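Local coordinates for ChrR-like cupin domain-containing protein (Ralstonia eutropha JMP134, PDB 3EBR), which is of unknown function but, as an RmlC-like cupin with a ChrR-type cupin domain, is likely to bind a metal ion within its beta-barrel, at the interface of chains A and B. Residues are numbered along the deposited sequence; one frame, centred on the assembly and turned at random. Chains: chain A/B, uncharacterized RmlC-like cupin.

The interface of chains A and B. Residues chain A 80-82, 86-89; chain B 10-12.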
ATOM      1  N   TRP A  80       0.502  11.119 -25.050  1.00 50.39           N
ATOM      2  CA  TRP A  80       1.951  10.955 -24.797  1.00 48.93           C
ATOM      3  C   TRP A  80       2.433   9.563 -25.186  1.00 47.95           C
ATOM      4  O   TRP A  80       1.626   8.639 -25.303  1.00 49.33           O
ATOM      5  CB  TRP A  80       2.306  11.257 -23.319  1.00 48.41           C
ATOM      6  CG  TRP A  80       1.446  10.567 -22.289  1.00 49.17           C
ATOM      7  CD1 TRP A  80       0.389  11.120 -21.612  1.00 49.20           C
ATOM      8  CD2 TRP A  80       1.520   9.195 -21.863  1.00 50.59           C
ATOM      9  NE1 TRP A  80      -0.179  10.187 -20.772  1.00 49.16           N
ATOM     10  CE2 TRP A  80       0.492   9.000 -20.908  1.00 46.16           C
ATOM     11  CE3 TRP A  80       2.355   8.111 -22.187  1.00 47.72           C
ATOM     12  CZ2 TRP A  80       0.274   7.771 -20.289  1.00 45.13           C
ATOM     13  CZ3 TRP A  80       2.135   6.890 -21.563  1.00 47.76           C
ATOM     14  CH2 TRP A  80       1.103   6.733 -20.626  1.00 46.29           C
ATOM     15  N   VAL A  81       3.750   9.428 -25.358  1.00 46.50           N
ATOM     16  CA  VAL A  81       4.404   8.158 -25.695  1.00 45.76           C
ATOM     17  C   VAL A  81       5.462   7.861 -24.638  1.00 46.20           C
ATOM     18  O   VAL A  81       6.264   8.740 -24.317  1.00 47.30           O
ATOM     19  CB  VAL A  81       5.079   8.187 -27.067  1.00 45.22           C
ATOM     20  CG1 VAL A  81       5.785   6.861 -27.352  1.00 41.74           C
ATOM     21  CG2 VAL A  81       4.060   8.468 -28.143  1.00 46.16           C
ATOM     22  N   ALA A  82       5.434   6.643 -24.089  1.00 44.90           N
ATOM     23  CA  ALA A  82       6.389   6.201 -23.086  1.00 45.43           C
ATOM     24  C   ALA A  82       7.567   5.595 -23.818  1.00 45.02           C
ATOM     25  O   ALA A  82       7.376   4.622 -24.543  1.00 45.91           O
ATOM     26  CB  ALA A  82       5.767   5.171 -22.149  1.00 44.20           C
ATOM     27  N   SER A  86      11.501   5.814 -19.271  1.00 40.09           N
ATOM     28  CA  SER A  86      10.371   6.560 -18.731  1.00 39.91           C
ATOM     29  C   SER A  86       9.671   5.739 -17.666  1.00 40.19           C
ATOM     30  O   SER A  86       9.922   4.539 -17.535  1.00 40.06           O
ATOM     31  CB  SER A  86       9.364   6.894 -19.827  1.00 39.89           C
ATOM     32  OG  SER A  86       8.777   5.725 -20.355  1.00 39.36           O
ATOM     33  N   VAL A  87       8.811   6.425 -16.911  1.00 41.03           N
ATOM     34  CA  VAL A  87       7.990   5.844 -15.858  1.00 41.08           C
ATOM     35  C   VAL A  87       6.550   6.300 -16.070  1.00 41.26           C
ATOM     36  O   VAL A  87       6.312   7.501 -16.185  1.00 40.85           O
ATOM     37  CB  VAL A  87       8.434   6.246 -14.431  1.00 41.44           C
ATOM     38  CG1 VAL A  87       7.430   5.730 -13.380  1.00 39.81           C
ATOM     39  CG2 VAL A  87       9.798   5.717 -14.138  1.00 39.11           C
ATOM     40  N   VAL A  88       5.626   5.344 -16.179  1.00 42.98           N
ATOM     41  CA  VAL A  88       4.191   5.606 -16.314  1.00 44.78           C
ATOM     42  C   VAL A  88       3.531   5.125 -15.013  1.00 46.72           C
ATOM     43  O   VAL A  88       3.855   4.042 -14.545  1.00 46.83           O
ATOM     44  CB  VAL A  88       3.554   4.904 -17.535  1.00 44.63           C
ATOM     45  CG1 VAL A  88       2.026   5.072 -17.522  1.00 46.39           C
ATOM     46  CG2 VAL A  88       4.137   5.432 -18.829  1.00 39.15           C
ATOM     47  N   TYR A  89       2.638   5.934 -14.442  1.00 50.13           N
ATOM     48  CA  TYR A  89       1.924   5.604 -13.212  1.00 52.70           C
ATOM     49  C   TYR A  89       0.419   5.638 -13.499  1.00 52.61           C
ATOM     50  O   TYR A  89      -0.159   6.722 -13.572  1.00 51.09           O
ATOM     51  CB  TYR A  89       2.298   6.585 -12.085  1.00 55.97           C
ATOM     52  CG  TYR A  89       1.968   6.093 -10.664  1.00 62.39           C
ATOM     53  CD1 TYR A  89       0.642   6.049 -10.174  1.00 62.69           C
ATOM     54  CD2 TYR A  89       3.001   5.708  -9.789  1.00 63.41           C
ATOM     55  CE1 TYR A  89       0.362   5.601  -8.870  1.00 58.67           C
ATOM     56  CE2 TYR A  89       2.728   5.265  -8.490  1.00 65.57           C
ATOM     57  CZ  TYR A  89       1.409   5.205  -8.042  1.00 64.90           C
ATOM     58  OH  TYR A  89       1.171   4.780  -6.758  1.00 65.98           O
TER
ATOM     59  N   GLY B  10      -0.363   9.477 -15.667  1.00 51.72           N
ATOM     60  CA  GLY B  10       0.713  10.333 -16.141  1.00 49.98           C
ATOM     61  C   GLY B  10       1.900   9.529 -16.634  1.00 48.60           C
ATOM     62  O   GLY B  10       1.974   8.305 -16.472  1.00 47.12           O
ATOM     63  N   CYS B  11       2.833  10.256 -17.232  1.00 48.12           N
ATOM     64  CA  CYS B  11       4.047   9.703 -17.788  1.00 47.04           C
ATOM     65  C   CYS B  11       5.138  10.749 -17.761  1.00 45.65           C
ATOM     66  O   CYS B  11       4.923  11.842 -18.274  1.00 44.77           O
ATOM     67  CB  CYS B  11       3.806   9.284 -19.229  1.00 47.18           C
ATOM     68  SG  CYS B  11       5.285   8.703 -20.060  1.00 48.73           S
ATOM     69  N   LEU B  12       6.281  10.413 -17.159  1.00 45.19           N
ATOM     70  CA  LEU B  12       7.440  11.299 -17.071  1.00 44.20           C
ATOM     71  C   LEU B  12       8.546  10.596 -17.836  1.00 43.55           C
ATOM     72  O   LEU B  12       8.986   9.510 -17.434  1.00 41.17           O
ATOM     73  CB  LEU B  12       7.816  11.565 -15.615  1.00 44.86           C
ATOM     74  CG  LEU B  12       8.945  12.548 -15.304  1.00 45.27           C
ATOM     75  CD1 LEU B  12       8.736  13.917 -15.949  1.00 42.59           C
ATOM     76  CD2 LEU B  12       9.064  12.685 -13.795  1.00 44.20           C
TER
HETATM   77  O   HOH W   1      -0.277   9.395 -12.631  1.00 66.80           O
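Strand 10-12 of chain B pairs antiparallel with strand 87-90 of chain A, while the chain A loop carrying A:Trp80 to A:Ala82 packs against the same short strand. Two nearly straight bonds join A:Val87 and B:Leu12: A:Val87 N gives to B:Leu12 O at 3.1 Å, and B:Leu12 N returns one to A:Val87 O, also at 3.1 Å. Further along, A:Tyr89 N reaches B:Gly10 O at 3.2 Å, tilted 33° from the carbonyl plane. The return pairing from B:Gly10 N is weak, and a water 2.8 Å from A:Tyr89 O and 3.0 Å from B:Gly10 N supplements it. Glycine may suit this strand end because it adds no side chain beside the water.

Between these bonded pairs, B:Cys11 directs its side chain towards the chain A loop. Its CB lies over the indole face of A:Trp80, 3.5 Å from the centroid of the six-membered ring, a CH-pi contact for which the broad, flat ring is well fitted. With SG anti to the backbone N (chi1 175°), B:Cys11 SG extends past CE3 of that ring to A:Val88 CG2, 3.7 Å away. The small, weakly polar sulfur thus fits between indole and branched aliphatic carbons, with CA and CB of A:Ala82 also alongside. Beta-branched valines favour the extended backbone that this pairing needs. Repeated by the two-fold axis, the exchange of N-terminal strands extends each subunit's sheet and probably helps join chains A and B within the deposited tetramer.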